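Metallo-carboxypeptidase (Pseudomonas aeruginosa, PDB 4A39) is a zinc-dependent M14 carboxypeptidase of the cytosolic type, expected to trim residues from the C-terminal ends of peptides or proteins. Local coordinates at residues F54-T68 and L107-F120. Sequence-based numbering, arbitrary orientation.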
loop_
_atom_site.group_PDB
_atom_site.type_symbol
_atom_site.label_atom_id
_atom_site.label_comp_id
_atom_site.label_asym_id
_atom_site.label_seq_id
_atom_site.Cartn_x
_atom_site.Cartn_y
_atom_site.Cartn_z
ATOM N N PHE A 54 2.476 -17.655 3.489
ATOM C CA PHE A 54 2.275 -19.094 3.405
ATOM C C PHE A 54 1.441 -19.640 4.548
ATOM O O PHE A 54 1.258 -18.983 5.575
ATOM C CB PHE A 54 3.620 -19.840 3.361
ATOM C CG PHE A 54 4.502 -19.596 4.557
ATOM C CD1 PHE A 54 5.374 -18.512 4.585
ATOM C CD2 PHE A 54 4.466 -20.458 5.655
ATOM C CE1 PHE A 54 6.203 -18.289 5.688
ATOM C CE2 PHE A 54 5.291 -20.243 6.763
ATOM C CZ PHE A 54 6.161 -19.156 6.777
ATOM N N LYS A 55 0.929 -20.851 4.357
ATOM C CA LYS A 55 0.114 -21.510 5.368
ATOM C C LYS A 55 0.798 -22.786 5.845
ATOM O O LYS A 55 1.421 -23.503 5.058
ATOM C CB LYS A 55 -1.267 -21.866 4.803
ATOM C CG LYS A 55 -2.134 -20.673 4.438
ATOM C CD LYS A 55 -3.538 -21.126 4.056
ATOM C CE LYS A 55 -4.386 -19.967 3.565
ATOM N NZ LYS A 55 -5.762 -20.407 3.190
ATOM N N VAL A 56 0.693 -23.054 7.143
ATOM C CA VAL A 56 1.269 -24.262 7.726
ATOM C C VAL A 56 0.104 -25.080 8.275
ATOM O O VAL A 56 -0.777 -24.542 8.941
ATOM C CB VAL A 56 2.241 -23.937 8.886
ATOM C CG1 VAL A 56 2.954 -25.206 9.341
ATOM C CG2 VAL A 56 3.259 -22.896 8.442
ATOM N N GLU A 57 0.084 -26.376 7.991
ATOM C CA GLU A 57 -0.988 -27.229 8.485
ATOM C C GLU A 57 -0.394 -28.491 9.097
ATOM O O GLU A 57 0.739 -28.861 8.788
ATOM C CB GLU A 57 -1.949 -27.590 7.341
ATOM C CG GLU A 57 -2.518 -26.377 6.622
ATOM C CD GLU A 57 -3.347 -26.728 5.394
ATOM O OE1 GLU A 57 -3.154 -27.819 4.815
ATOM O OE2 GLU A 57 -4.185 -25.888 4.997
ATOM N N GLY A 58 -1.153 -29.130 9.979
ATOM C CA GLY A 58 -0.695 -30.352 10.622
ATOM C C GLY A 58 0.382 -30.179 11.683
ATOM O O GLY A 58 1.160 -31.099 11.934
ATOM N N MET A 59 0.436 -29.010 12.317
ATOM C CA MET A 59 1.444 -28.773 13.347
ATOM C C MET A 59 1.087 -29.489 14.643
ATOM O O MET A 59 -0.084 -29.559 15.026
ATOM C CB MET A 59 1.593 -27.274 13.621
ATOM C CG MET A 59 1.988 -26.448 12.412
ATOM S SD MET A 59 2.271 -24.723 12.855
ATOM C CE MET A 59 0.606 -24.180 13.135
ATOM N N ALA A 60 2.103 -30.018 15.317
ATOM C CA ALA A 60 1.896 -30.728 16.575
ATOM C C ALA A 60 1.664 -29.738 17.711
ATOM O O ALA A 60 2.165 -28.615 17.677
ATOM C CB ALA A 60 3.104 -31.610 16.881
ATOM N N PRO A 61 0.896 -30.143 18.735
ATOM C CA PRO A 61 0.602 -29.276 19.882
ATOM C C PRO A 61 1.765 -29.161 20.862
ATOM O O PRO A 61 2.634 -30.033 20.910
ATOM C CB PRO A 61 -0.607 -29.954 20.513
ATOM C CG PRO A 61 -0.279 -31.403 20.313
ATOM C CD PRO A 61 0.199 -31.435 18.868
ATOM N N ALA A 62 1.767 -28.080 21.640
ATOM C CA ALA A 62 2.803 -27.835 22.638
ATOM C C ALA A 62 4.176 -28.066 22.032
ATOM O O ALA A 62 5.033 -28.716 22.633
ATOM C CB ALA A 62 2.596 -28.760 23.840
ATOM N N THR A 63 4.381 -27.515 20.841
ATOM C CA THR A 63 5.638 -27.682 20.128
ATOM C C THR A 63 6.148 -26.362 19.561
ATOM O O THR A 63 5.430 -25.663 18.843
ATOM C CB THR A 63 5.458 -28.691 18.968
ATOM O OG1 THR A 63 5.095 -29.969 19.505
ATOM C CG2 THR A 63 6.744 -28.828 18.158
ATOM N N GLU A 64 7.388 -26.020 19.890
ATOM C CA GLU A 64 7.981 -24.793 19.384
ATOM C C GLU A 64 8.391 -24.990 17.931
ATOM O O GLU A 64 9.076 -25.955 17.599
ATOM C CB GLU A 64 9.209 -24.403 20.208
ATOM C CG GLU A 64 10.004 -23.246 19.618
ATOM C CD GLU A 64 11.183 -22.841 20.482
ATOM O OE1 GLU A 64 12.018 -23.714 20.810
ATOM O OE2 GLU A 64 11.276 -21.645 20.831
ATOM N N HIS A 65 7.954 -24.079 17.067
ATOM C CA HIS A 65 8.307 -24.144 15.652
ATOM C C HIS A 65 9.221 -22.973 15.341
ATOM O O HIS A 65 8.923 -21.828 15.687
ATOM C CB HIS A 65 7.056 -24.085 14.775
ATOM C CG HIS A 65 6.182 -25.291 14.904
ATOM N ND1 HIS A 65 5.940 -26.158 13.860
ATOM C CD2 HIS A 65 5.531 -25.802 15.976
ATOM C CE1 HIS A 65 5.182 -27.153 14.284
ATOM N NE2 HIS A 65 4.920 -26.961 15.565
ATOM N N CYS A 66 10.345 -23.271 14.699
ATOM C CA CYS A 66 11.329 -22.256 14.356
ATOM C C CYS A 66 11.494 -22.186 12.849
ATOM O O CYS A 66 11.923 -23.150 12.214
ATOM C CB CYS A 66 12.655 -22.598 15.024
ATOM S SG CYS A 66 12.440 -22.817 16.792
ATOM N N PHE A 67 11.155 -21.028 12.290
ATOM C CA PHE A 67 11.222 -20.801 10.851
ATOM C C PHE A 67 12.405 -19.941 10.431
ATOM O O PHE A 67 12.849 -19.070 11.181
ATOM C CB PHE A 67 9.941 -20.102 10.381
ATOM C CG PHE A 67 8.683 -20.877 10.650
ATOM C CD1 PHE A 67 8.069 -20.822 11.901
ATOM C CD2 PHE A 67 8.105 -21.655 9.650
ATOM C CE1 PHE A 67 6.893 -21.526 12.151
ATOM C CE2 PHE A 67 6.926 -22.365 9.889
ATOM C CZ PHE A 67 6.318 -22.301 11.144
ATOM N N THR A 68 12.898 -20.190 9.222
ATOM C CA THR A 68 13.996 -19.417 8.660
ATOM C C THR A 68 13.772 -19.168 7.173
ATOM O O THR A 68 13.522 -20.104 6.417
ATOM C CB THR A 68 15.361 -20.135 8.794
ATOM O OG1 THR A 68 15.707 -20.272 10.179
ATOM C CG2 THR A 68 16.450 -19.331 8.075
ATOM N N LEU A 107 16.120 -14.467 7.846
ATOM C CA LEU A 107 15.121 -13.996 8.804
ATOM C C LEU A 107 14.617 -15.211 9.563
ATOM O O LEU A 107 14.279 -16.226 8.955
ATOM C CB LEU A 107 13.934 -13.335 8.092
ATOM C CG LEU A 107 12.822 -12.826 9.024
ATOM C CD1 LEU A 107 13.299 -11.567 9.733
ATOM C CD2 LEU A 107 11.557 -12.536 8.238
ATOM N N HIS A 108 14.568 -15.102 10.888
ATOM C CA HIS A 108 14.091 -16.190 11.731
ATOM C C HIS A 108 12.920 -15.716 12.581
ATOM O O HIS A 108 12.891 -14.571 13.021
ATOM C CB HIS A 108 15.193 -16.668 12.686
ATOM C CG HIS A 108 16.500 -16.964 12.016
ATOM N ND1 HIS A 108 17.527 -16.047 11.944
ATOM C CD2 HIS A 108 16.939 -18.074 11.378
ATOM C CE1 HIS A 108 18.544 -16.582 11.289
ATOM N NE2 HIS A 108 18.212 -17.811 10.934
ATOM N N PHE A 109 11.947 -16.596 12.795
ATOM C CA PHE A 109 10.826 -16.279 13.664
ATOM C C PHE A 109 10.313 -17.565 14.304
ATOM O O PHE A 109 10.398 -18.644 13.709
ATOM C CB PHE A 109 9.721 -15.488 12.928
ATOM C CG PHE A 109 9.293 -16.063 11.602
ATOM C CD1 PHE A 109 8.239 -16.970 11.526
ATOM C CD2 PHE A 109 9.887 -15.624 10.422
ATOM C CE1 PHE A 109 7.776 -17.428 10.289
ATOM C CE2 PHE A 109 9.431 -16.078 9.176
ATOM C CZ PHE A 109 8.374 -16.979 9.113
ATOM N N GLN A 110 9.821 -17.449 15.535
ATOM C CA GLN A 110 9.340 -18.610 16.272
ATOM C C GLN A 110 7.919 -18.480 16.799
ATOM O O GLN A 110 7.444 -17.383 17.114
ATOM C CB GLN A 110 10.268 -18.912 17.460
ATOM C CG GLN A 110 11.761 -19.019 17.133
ATOM C CD GLN A 110 12.439 -17.668 16.968
ATOM O OE1 GLN A 110 12.253 -16.762 17.781
ATOM N NE2 GLN A 110 13.241 -17.533 15.916
ATOM N N LEU A 111 7.250 -19.623 16.916
ATOM C CA LEU A 111 5.890 -19.673 17.429
ATOM C C LEU A 111 5.549 -21.056 17.951
ATOM O O LEU A 111 5.901 -22.064 17.338
ATOM C CB LEU A 111 4.881 -19.317 16.329
ATOM C CG LEU A 111 3.399 -19.461 16.709
ATOM C CD1 LEU A 111 3.018 -18.385 17.723
ATOM C CD2 LEU A 111 2.534 -19.340 15.464
ATOM N N GLU A 112 4.890 -21.107 19.105
ATOM C CA GLU A 112 4.412 -22.372 19.647
ATOM C C GLU A 112 2.918 -22.203 19.380
ATOM O O GLU A 112 2.197 -21.606 20.185
ATOM C CB GLU A 112 4.668 -22.481 21.149
ATOM C CG GLU A 112 4.267 -23.835 21.713
ATOM C CD GLU A 112 4.426 -23.925 23.214
ATOM O OE1 GLU A 112 5.489 -23.525 23.725
ATOM O OE2 GLU A 112 3.487 -24.407 23.882
ATOM N N PRO A 113 2.438 -22.707 18.228
ATOM C CA PRO A 113 1.028 -22.601 17.837
ATOM C C PRO A 113 0.013 -23.218 18.802
ATOM O O PRO A 113 0.204 -24.312 19.308
ATOM C CB PRO A 113 1.009 -23.260 16.458
ATOM C CG PRO A 113 2.044 -24.329 16.589
ATOM C CD PRO A 113 3.167 -23.616 17.322
ATOM N N GLU A 114 -1.066 -22.480 19.049
ATOM C CA GLU A 114 -2.132 -22.950 19.934
ATOM C C GLU A 114 -3.136 -23.810 19.162
ATOM O O GLU A 114 -3.962 -24.505 19.754
ATOM C CB GLU A 114 -2.834 -21.756 20.590
ATOM C CG GLU A 114 -1.984 -21.031 21.624
ATOM C CD GLU A 114 -1.562 -21.945 22.768
ATOM O OE1 GLU A 114 -2.404 -22.741 23.244
ATOM O OE2 GLU A 114 -0.394 -21.866 23.203
ATOM N N GLU A 115 -3.035 -23.760 17.835
ATOM C CA GLU A 115 -3.903 -24.514 16.931
ATOM C C GLU A 115 -3.004 -25.217 15.932
ATOM O O GLU A 115 -1.828 -24.881 15.816
ATOM C CB GLU A 115 -4.887 -23.565 16.215
ATOM C CG GLU A 115 -5.815 -22.839 17.182
ATOM C CD GLU A 115 -6.835 -21.936 16.511
ATOM O OE1 GLU A 115 -6.742 -21.710 15.291
ATOM O OE2 GLU A 115 -7.730 -21.436 17.226
ATOM N N SER A 116 -3.546 -26.206 15.218
ATOM C CA SER A 116 -2.779 -26.999 14.256
ATOM C C SER A 116 -2.431 -26.304 12.932
ATOM O O SER A 116 -1.600 -26.784 12.170
ATOM C CB SER A 116 -3.481 -28.326 13.969
ATOM O OG SER A 116 -4.680 -28.096 13.262
ATOM N N GLU A 117 -3.068 -25.166 12.659
ATOM C CA GLU A 117 -2.743 -24.458 11.431
ATOM C C GLU A 117 -2.587 -22.961 11.656
ATOM O O GLU A 117 -3.291 -22.361 12.475
ATOM C CB GLU A 117 -3.780 -24.743 10.345
ATOM C CG GLU A 117 -5.141 -24.104 10.522
ATOM C CD GLU A 117 -6.010 -24.293 9.284
ATOM O OE1 GLU A 117 -6.170 -25.452 8.840
ATOM O OE2 GLU A 117 -6.525 -23.286 8.753
ATOM N N VAL A 118 -1.652 -22.359 10.929
ATOM C CA VAL A 118 -1.401 -20.934 11.048
ATOM C C VAL A 118 -0.840 -20.391 9.737
ATOM O O VAL A 118 -0.256 -21.133 8.946
ATOM C CB VAL A 118 -0.385 -20.658 12.188
ATOM C CG1 VAL A 118 1.010 -21.107 11.770
ATOM C CG2 VAL A 118 -0.406 -19.195 12.557
ATOM N N ARG A 119 -1.041 -19.099 9.498
ATOM C CA ARG A 119 -0.528 -18.453 8.297
ATOM C C ARG A 119 0.481 -17.379 8.704
ATOM O O ARG A 119 0.347 -16.776 9.767
ATOM C CB ARG A 119 -1.658 -17.780 7.501
ATOM C CG ARG A 119 -2.781 -18.695 7.032
ATOM C CD ARG A 119 -4.041 -18.558 7.891
ATOM N NE ARG A 119 -5.092 -19.451 7.413
ATOM C CZ ARG A 119 -5.831 -19.228 6.334
ATOM N NH1 ARG A 119 -5.651 -18.126 5.616
ATOM N NH2 ARG A 119 -6.729 -20.127 5.954
ATOM N N PHE A 120 1.499 -17.170 7.872
ATOM C CA PHE A 120 2.498 -16.130 8.109
ATOM C C PHE A 120 2.558 -15.261 6.863
ATOM O O PHE A 120 2.395 -15.758 5.742
ATOM C CB PHE A 120 3.896 -16.716 8.360
ATOM C CG PHE A 120 4.030 -17.453 9.657
ATOM C CD1 PHE A 120 4.395 -16.775 10.814
ATOM C CD2 PHE A 120 3.816 -18.825 9.722
ATOM C CE1 PHE A 120 4.549 -17.449 12.015
ATOM C CE2 PHE A 120 3.971 -19.511 10.919
ATOM C CZ PHE A 120 4.339 -18.821 12.069
HETATM O O HOH W 1 2.372 -26.194 19.117
HETATM O O HOH W 2 13.828 -19.642 13.954
#
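Phe54 and Val56 pair antiparallel with Phe120 and Val118, and His65 and Phe67 with Leu111 and Phe109, each pairing carrying four backbone hydrogen bonds. Both belong to the nine-stranded beta-sandwich of the N-terminal domain characteristic of cytosolic carboxypeptidases, away from the zinc site, on opposing layers packed across a phenylalanine cluster. Phe120 bridges the layers: its CB lies over the Phe54 ring, 4.0 Å from the centroid, while its edge meets the face of Phe67, planes at 55°. Phe109, its CG tucked between backbone N and carbonyl carbon (chi1 49°), brings its ring under Phe67 CB and sets CZ at the edge of Phe54, 3.9 Å from Phe54 CZ. On the layer's other face Lys55 runs alongside Arg119, its CD centred over the guanidinium plane, bringing Lys55 NZ to 2.9 Å from Arg119 NH2, a like-charge approach without a hydrogen bond; Phe20 gives Lys55 a cation-pi partner. Where strands give way to loops, the Met59 N-H bonds Ser116 O on an in-plane lone pair. A water accepting from Thr63 N and 2.9 Å from Pro113 O ties the loops together. Bent at chi3 (-73°), Met59 presses CE against Pro113 CB and, at roughly a right angle, Val118 CG1, 3.4 Å away.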